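Local coordinates for DUF115 domain-containing protein (Magnetospirillum magneticum AMB-1, PDB 5MU5), which is a Maf-type glycosyltransferase involved in bacterial flagella formation, probably by attaching sugar to flagellin, at residues His272-Ser280 against Arg297-Ala306; Gln316-Asn325 against Phe342-Val353. One frame throughout, in Å; residues are numbered along the deposited sequence.

Contact 1: His272-Ser280 against Arg297-Ala306. With SO4 (sulfate ion), chain B.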
# COMPACT_ATOMS: atom_id res chain seq x y z
N HIS A 272 1.14 -25.16 -23.64
CA HIS A 272 0.65 -24.64 -24.91
C HIS A 272 -0.88 -24.64 -25.08
O HIS A 272 -1.36 -24.04 -26.01
CB HIS A 272 1.32 -25.38 -26.06
CG HIS A 272 2.79 -25.12 -26.14
ND1 HIS A 272 3.73 -26.07 -25.81
CD2 HIS A 272 3.48 -24.00 -26.48
CE1 HIS A 272 4.94 -25.55 -25.95
NE2 HIS A 272 4.82 -24.30 -26.36
N THR A 273 -1.63 -25.28 -24.21
CA THR A 273 -3.08 -25.20 -24.30
C THR A 273 -3.49 -23.76 -23.99
O THR A 273 -3.01 -23.17 -23.02
CB THR A 273 -3.79 -26.13 -23.30
OG1 THR A 273 -3.33 -27.46 -23.49
CG2 THR A 273 -5.29 -26.12 -23.50
N PRO A 274 -4.37 -23.18 -24.81
CA PRO A 274 -4.80 -21.83 -24.46
C PRO A 274 -5.72 -21.83 -23.27
O PRO A 274 -6.35 -22.82 -22.96
CB PRO A 274 -5.53 -21.34 -25.72
CG PRO A 274 -5.72 -22.51 -26.58
CD PRO A 274 -5.01 -23.70 -26.02
N VAL A 275 -5.79 -20.70 -22.60
CA VAL A 275 -6.67 -20.53 -21.47
C VAL A 275 -7.65 -19.38 -21.75
O VAL A 275 -7.27 -18.35 -22.32
CB VAL A 275 -5.87 -20.33 -20.16
CG1 VAL A 275 -5.22 -18.96 -20.12
CG2 VAL A 275 -6.80 -20.49 -18.97
N PHE A 276 -8.91 -19.60 -21.39
CA PHE A 276 -9.95 -18.60 -21.46
C PHE A 276 -10.21 -18.11 -20.06
O PHE A 276 -10.63 -18.89 -19.21
CB PHE A 276 -11.26 -19.15 -22.01
CG PHE A 276 -11.20 -19.58 -23.43
CD1 PHE A 276 -10.10 -19.30 -24.24
CD2 PHE A 276 -12.28 -20.22 -23.97
CE1 PHE A 276 -10.09 -19.68 -25.55
CE2 PHE A 276 -12.27 -20.60 -25.29
CZ PHE A 276 -11.19 -20.34 -26.08
N ILE A 277 -9.95 -16.82 -19.84
CA ILE A 277 -10.17 -16.18 -18.55
C ILE A 277 -11.46 -15.41 -18.68
O ILE A 277 -11.57 -14.55 -19.53
CB ILE A 277 -9.00 -15.27 -18.19
CG1 ILE A 277 -7.78 -16.14 -17.89
CG2 ILE A 277 -9.33 -14.42 -16.98
CD1 ILE A 277 -6.46 -15.46 -18.07
N VAL A 278 -12.42 -15.75 -17.84
CA VAL A 278 -13.76 -15.25 -17.99
C VAL A 278 -14.16 -14.44 -16.78
O VAL A 278 -14.24 -14.97 -15.69
CB VAL A 278 -14.78 -16.39 -18.16
CG1 VAL A 278 -16.14 -15.84 -18.49
CG2 VAL A 278 -14.34 -17.34 -19.26
N GLY A 279 -14.42 -13.16 -17.00
CA GLY A 279 -14.94 -12.28 -15.96
C GLY A 279 -16.44 -12.12 -16.05
O GLY A 279 -17.12 -12.74 -16.89
N SER A 280 -16.97 -11.24 -15.20
CA SER A 280 -18.41 -11.02 -15.11
C SER A 280 -18.97 -9.87 -15.95
O SER A 280 -20.12 -9.50 -15.80
CB SER A 280 -18.81 -10.87 -13.63
OG SER A 280 -18.14 -9.78 -13.01
N ARG A 297 -11.03 -27.86 -26.01
CA ARG A 297 -9.60 -27.68 -26.24
C ARG A 297 -8.97 -26.40 -25.66
O ARG A 297 -7.88 -25.98 -26.06
CB ARG A 297 -9.28 -27.79 -27.73
CG ARG A 297 -9.87 -26.69 -28.59
CD ARG A 297 -9.67 -27.04 -30.05
NE ARG A 297 -10.57 -26.30 -30.93
CZ ARG A 297 -11.88 -26.56 -31.07
NH1 ARG A 297 -12.46 -27.54 -30.37
NH2 ARG A 297 -12.61 -25.81 -31.89
N ALA A 298 -9.64 -25.80 -24.69
CA ALA A 298 -9.08 -24.67 -23.95
C ALA A 298 -9.38 -24.83 -22.48
O ALA A 298 -10.40 -25.41 -22.11
CB ALA A 298 -9.64 -23.36 -24.46
N VAL A 299 -8.53 -24.28 -21.62
CA VAL A 299 -8.79 -24.35 -20.19
C VAL A 299 -9.67 -23.18 -19.83
O VAL A 299 -9.35 -22.06 -20.20
CB VAL A 299 -7.46 -24.34 -19.42
CG1 VAL A 299 -7.70 -24.16 -17.92
CG2 VAL A 299 -6.72 -25.63 -19.73
N ILE A 300 -10.80 -23.43 -19.17
CA ILE A 300 -11.72 -22.36 -18.77
C ILE A 300 -11.45 -21.95 -17.33
O ILE A 300 -11.59 -22.77 -16.42
CB ILE A 300 -13.19 -22.78 -18.86
CG1 ILE A 300 -13.53 -23.36 -20.23
CG2 ILE A 300 -14.09 -21.59 -18.54
CD1 ILE A 300 -13.22 -22.48 -21.41
N ILE A 301 -11.03 -20.71 -17.14
CA ILE A 301 -10.82 -20.15 -15.82
C ILE A 301 -11.96 -19.17 -15.57
O ILE A 301 -12.08 -18.13 -16.24
CB ILE A 301 -9.45 -19.49 -15.70
CG1 ILE A 301 -8.37 -20.56 -15.83
CG2 ILE A 301 -9.31 -18.77 -14.36
CD1 ILE A 301 -6.97 -20.07 -15.59
N SER A 302 -12.83 -19.52 -14.63
CA SER A 302 -13.99 -18.74 -14.29
C SER A 302 -13.62 -17.88 -13.11
O SER A 302 -13.18 -18.38 -12.10
CB SER A 302 -15.16 -19.65 -13.91
OG SER A 302 -16.30 -18.89 -13.53
N CYS A 303 -13.83 -16.58 -13.25
CA CYS A 303 -13.48 -15.64 -12.20
C CYS A 303 -14.71 -15.20 -11.42
O CYS A 303 -15.59 -14.53 -11.96
CB CYS A 303 -12.75 -14.45 -12.82
SG CYS A 303 -11.18 -14.97 -13.57
N GLY A 304 -14.78 -15.60 -10.15
CA GLY A 304 -15.90 -15.25 -9.29
C GLY A 304 -17.26 -15.55 -9.92
O GLY A 304 -17.51 -16.68 -10.33
N THR A 305 -18.10 -14.51 -10.05
CA THR A 305 -19.50 -14.64 -10.49
C THR A 305 -19.70 -15.00 -11.95
O THR A 305 -20.83 -15.30 -12.37
CB THR A 305 -20.33 -13.37 -10.18
OG1 THR A 305 -19.67 -12.20 -10.72
CG2 THR A 305 -20.51 -13.21 -8.69
N ALA A 306 -18.62 -14.98 -12.72
CA ALA A 306 -18.65 -15.43 -14.12
C ALA A 306 -19.19 -16.86 -14.27
O ALA A 306 -19.70 -17.25 -15.31
CB ALA A 306 -17.25 -15.40 -14.68
S SO4 B . -17.01 -10.90 -9.35
O1 SO4 B . -16.41 -11.13 -10.69
O2 SO4 B . -18.31 -10.18 -9.57
O3 SO4 B . -16.09 -10.07 -8.52
O4 SO4 B . -17.18 -12.23 -8.68

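Contact 2: Gln316-Asn325 against Phe342-Val353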
# COMPACT_ATOMS: atom_id res chain seq x y z
N GLN A 316 -18.39 -25.87 -18.77
CA GLN A 316 -17.77 -26.34 -17.54
C GLN A 316 -16.45 -25.61 -17.25
O GLN A 316 -15.48 -25.77 -17.96
CB GLN A 316 -17.51 -27.85 -17.66
CG GLN A 316 -16.75 -28.48 -16.50
CD GLN A 316 -17.50 -28.38 -15.18
OE1 GLN A 316 -18.66 -28.77 -15.09
NE2 GLN A 316 -16.83 -27.88 -14.15
N PRO A 317 -16.42 -24.77 -16.21
CA PRO A 317 -15.11 -24.25 -15.81
C PRO A 317 -14.16 -25.37 -15.39
O PRO A 317 -14.59 -26.32 -14.76
CB PRO A 317 -15.42 -23.39 -14.58
CG PRO A 317 -16.87 -23.17 -14.58
CD PRO A 317 -17.51 -24.25 -15.38
N ASP A 318 -12.90 -25.24 -15.74
CA ASP A 318 -11.88 -26.15 -15.27
C ASP A 318 -11.42 -25.65 -13.91
O ASP A 318 -11.21 -26.43 -12.97
CB ASP A 318 -10.74 -26.20 -16.27
CG ASP A 318 -11.18 -26.80 -17.63
OD1 ASP A 318 -11.40 -28.03 -17.67
OD2 ASP A 318 -11.28 -26.06 -18.65
N PHE A 319 -11.30 -24.33 -13.79
CA PHE A 319 -10.96 -23.70 -12.53
C PHE A 319 -11.94 -22.62 -12.20
O PHE A 319 -12.40 -21.91 -13.09
CB PHE A 319 -9.54 -23.15 -12.55
CG PHE A 319 -8.50 -24.21 -12.76
CD1 PHE A 319 -8.24 -25.13 -11.75
CD2 PHE A 319 -7.82 -24.32 -13.96
CE1 PHE A 319 -7.29 -26.13 -11.93
CE2 PHE A 319 -6.88 -25.31 -14.15
CZ PHE A 319 -6.63 -26.23 -13.12
N GLN A 320 -12.29 -22.53 -10.92
CA GLN A 320 -13.12 -21.46 -10.39
C GLN A 320 -12.25 -20.65 -9.42
O GLN A 320 -11.64 -21.20 -8.49
CB GLN A 320 -14.36 -22.02 -9.69
CG GLN A 320 -15.19 -21.00 -8.91
CD GLN A 320 -15.89 -20.00 -9.82
OE1 GLN A 320 -16.34 -20.34 -10.92
NE2 GLN A 320 -16.00 -18.76 -9.36
N MET A 321 -12.18 -19.34 -9.66
CA MET A 321 -11.32 -18.47 -8.86
C MET A 321 -12.12 -17.71 -7.82
O MET A 321 -13.26 -17.26 -8.09
CB MET A 321 -10.59 -17.46 -9.73
CG MET A 321 -9.90 -18.04 -10.94
SD MET A 321 -8.54 -19.14 -10.59
CE MET A 321 -7.57 -18.10 -9.48
N LEU A 322 -11.53 -17.59 -6.63
CA LEU A 322 -12.10 -16.78 -5.58
C LEU A 322 -10.99 -16.03 -4.87
O LEU A 322 -10.01 -16.64 -4.43
CB LEU A 322 -12.86 -17.65 -4.59
CG LEU A 322 -13.69 -16.89 -3.57
CD1 LEU A 322 -14.80 -16.08 -4.24
CD2 LEU A 322 -14.27 -17.85 -2.54
N LEU A 323 -11.15 -14.71 -4.76
CA LEU A 323 -10.18 -13.84 -4.08
C LEU A 323 -10.66 -13.42 -2.70
O LEU A 323 -9.94 -13.56 -1.73
CB LEU A 323 -9.93 -12.58 -4.92
CG LEU A 323 -9.03 -11.47 -4.34
CD1 LEU A 323 -7.62 -11.98 -4.15
CD2 LEU A 323 -9.03 -10.24 -5.24
N GLU A 324 -11.89 -12.93 -2.63
CA GLU A 324 -12.43 -12.32 -1.42
C GLU A 324 -12.66 -13.26 -0.25
O GLU A 324 -13.14 -14.39 -0.41
CB GLU A 324 -13.78 -11.66 -1.69
CG GLU A 324 -13.81 -10.49 -2.66
CD GLU A 324 -15.18 -9.79 -2.64
OE1 GLU A 324 -15.52 -9.17 -1.60
OE2 GLU A 324 -15.93 -9.85 -3.66
N ASN A 325 -12.36 -12.74 0.92
CA ASN A 325 -12.73 -13.35 2.18
C ASN A 325 -14.20 -12.99 2.45
O ASN A 325 -14.74 -12.09 1.84
CB ASN A 325 -11.84 -12.78 3.30
CG ASN A 325 -12.42 -13.02 4.69
OD1 ASN A 325 -13.08 -12.13 5.26
ND2 ASN A 325 -12.24 -14.25 5.22
N PHE A 342 -21.22 -27.39 -9.68
CA PHE A 342 -19.93 -27.00 -10.24
C PHE A 342 -19.20 -28.13 -10.95
O PHE A 342 -18.11 -27.92 -11.49
CB PHE A 342 -19.03 -26.39 -9.16
CG PHE A 342 -19.25 -24.93 -8.97
CD1 PHE A 342 -18.66 -24.02 -9.84
CD2 PHE A 342 -20.05 -24.45 -7.95
CE1 PHE A 342 -18.86 -22.66 -9.69
CE2 PHE A 342 -20.26 -23.09 -7.79
CZ PHE A 342 -19.67 -22.20 -8.66
N GLY A 343 -19.80 -29.31 -10.96
CA GLY A 343 -19.22 -30.44 -11.68
C GLY A 343 -17.83 -30.80 -11.21
O GLY A 343 -17.59 -30.94 -10.01
N SER A 344 -16.91 -30.93 -12.15
CA SER A 344 -15.53 -31.30 -11.85
C SER A 344 -14.58 -30.10 -11.64
O SER A 344 -13.37 -30.28 -11.62
CB SER A 344 -14.99 -32.12 -13.01
OG SER A 344 -15.02 -31.31 -14.17
N ALA A 345 -15.11 -28.88 -11.50
CA ALA A 345 -14.26 -27.69 -11.35
C ALA A 345 -13.42 -27.72 -10.09
O ALA A 345 -13.90 -28.11 -9.04
CB ALA A 345 -15.12 -26.42 -11.37
N THR A 346 -12.16 -27.34 -10.20
CA THR A 346 -11.28 -27.17 -9.05
C THR A 346 -11.37 -25.70 -8.66
O THR A 346 -11.39 -24.82 -9.52
CB THR A 346 -9.83 -27.53 -9.42
OG1 THR A 346 -9.75 -28.94 -9.57
CG2 THR A 346 -8.82 -27.10 -8.36
N LEU A 347 -11.45 -25.43 -7.37
CA LEU A 347 -11.46 -24.07 -6.85
C LEU A 347 -10.03 -23.64 -6.56
O LEU A 347 -9.30 -24.34 -5.86
CB LEU A 347 -12.33 -24.01 -5.59
CG LEU A 347 -12.51 -22.73 -4.76
CD1 LEU A 347 -11.25 -22.38 -4.01
CD2 LEU A 347 -12.97 -21.55 -5.58
N ILE A 348 -9.61 -22.50 -7.11
CA ILE A 348 -8.32 -21.92 -6.75
C ILE A 348 -8.66 -20.66 -6.02
O ILE A 348 -9.23 -19.74 -6.59
CB ILE A 348 -7.44 -21.55 -7.95
CG1 ILE A 348 -7.12 -22.80 -8.77
CG2 ILE A 348 -6.17 -20.85 -7.47
CD1 ILE A 348 -6.29 -22.51 -10.01
N GLY A 349 -8.31 -20.62 -4.74
CA GLY A 349 -8.62 -19.48 -3.93
C GLY A 349 -7.48 -19.04 -3.06
O GLY A 349 -6.51 -19.77 -2.80
N SER A 350 -7.60 -17.80 -2.60
CA SER A 350 -6.74 -17.28 -1.57
C SER A 350 -6.90 -18.11 -0.29
O SER A 350 -7.98 -18.62 0.00
CB SER A 350 -7.14 -15.83 -1.30
OG SER A 350 -6.66 -15.44 -0.04
N ASN A 351 -5.83 -18.23 0.48
CA ASN A 351 -5.91 -18.95 1.74
C ASN A 351 -6.90 -18.35 2.73
O ASN A 351 -7.30 -19.02 3.68
CB ASN A 351 -4.53 -19.09 2.40
CG ASN A 351 -3.86 -17.75 2.68
OD1 ASN A 351 -3.71 -16.88 1.80
ND2 ASN A 351 -3.39 -17.60 3.92
N THR A 352 -7.32 -17.11 2.49
CA THR A 352 -8.25 -16.44 3.37
C THR A 352 -9.71 -16.49 2.91
O THR A 352 -10.53 -15.81 3.49
CB THR A 352 -7.88 -14.97 3.53
OG1 THR A 352 -7.94 -14.35 2.25
CG2 THR A 352 -6.46 -14.83 4.13
N VAL A 353 -10.04 -17.27 1.88
CA VAL A 353 -11.45 -17.37 1.50
C VAL A 353 -12.25 -18.06 2.60
O VAL A 353 -11.69 -18.79 3.44
CB VAL A 353 -11.67 -18.09 0.16
CG1 VAL A 353 -10.93 -17.35 -0.95
CG2 VAL A 353 -11.28 -19.58 0.21

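Contact 1: His272-Ser280 against Arg297-Ala306
Strands Val275-Val278 and Val299-Cys303 run parallel, their axes 4.7 Å and 18° apart, joined by five backbone hydrogen bonds that run from Val299 N to Pro274 O at one end to Cys303 N to Val278 O at the other. On the face bearing Phe276, the methyl CB of Ala298 sits over the centre of the ring, 3.8 Å from its centroid and 10° off the normal, a CH-pi contact. CD1 of Ile300 reaches the same ring obliquely at CD2, while Phe412 meets it edge-to-face. The strands belong to a beta-alpha-beta unit through helix 284-294, in a sheet whose parallel strand order is consistent with a Rossmann-like fold. On the other face, chi1 of 72° sets CG1 of Val275 between the backbone N and the carbonyl carbon, which leaves CG2 anti to the N, where it presses on CD1 of Ile301 at 3.4 Å, tighter than usual for two carbons. Further along, CG2 of Ile277 meets SG of Cys303, and helix 393-404 packs on both residues. Beyond the strand ends the two segments hold a sulfate, probably from the crystallisation liquor. Thr305 gives it two bonds, from N to O4 at 2.8 Å and from OG1 to O2 at 2.7 Å, Ser280 OG adds a longer one to O1 at 3.2 Å, and Gly304 CA approaches O4 to 3.3 Å.

Contact 2: Gln316-Asn325 against Phe342-Val353
Gln316 NE2 donates to Phe342 O at 3.0 Å, a nearly straight bond (172° at the hydrogen) with the acceptor in the amide plane, and also to Pro317 O of its own segment. Phe342 O takes a second bond from Ala345 N, closing a type II' turn; the two donors come from opposite faces of its carbonyl plane. The Gln316 chain, bent at chi2 (63°), folds its amide back to the turn, and an alanine here would probably cost Phe342 O its side-chain donor and Pro317 O the same NE2, loosening the link between the turn and the 316-325 segment. At the far end Asn325 ND2 reaches Thr352 O at 2.9 Å, with Glu247 as a further partner. Between these ends, five backbone bonds join the parallel strands, from Thr346 N to Asp318 O through to Ser350 N to Leu322 O. On one face Phe319 and Thr346 lie side by side, CG2 of Thr346 in plane at the ring edge, and CD1 of Ile348 approaches Phe319 CD1 obliquely at 3.7 Å. Met321, bent at chi2 and chi3, curls CE to within 3.7 Å of Ile348 CG2. The opposite face brings Gln320 OE1 to the edge of the Phe342 ring, 3.6 Å from CE1, although this amide is bonded to Ser302 and Gly304. Leu322 CD2 packs against Val353 CG1 at 3.7 Å. With helix 327-340 linking its parallel strands, this pair forms a beta-alpha-beta unit in a sheet consistent with a Rossmann-like fold.

How the contacts relate
Contact 1 closes before contact 2 opens along the chain, and their centres lie 12 Å apart in one mixed sheet, where strands 275-278, 299-303, 319-322 and 346-350 stand in sequence order, all parallel. Strands 299-303 and 319-322, connected through helix 307-312, join the two pairs directly. Asp318 OD2 probably accepts from Ile300 N at 2.7 Å, and Gln320 NE2 probably donates to Gly304 O at 2.7 Å. Helix 393-404 packs on both contacts, at Ile301, Cys303 and Met321. All four segments belong to one MptE-like region, consistent with a continuous Rossmann-like core. Ser280 and Thr305 hold the sulfate, probably a crystallisation ion, past the C-terminal strand ends of contact 1; such ions often mark pockets.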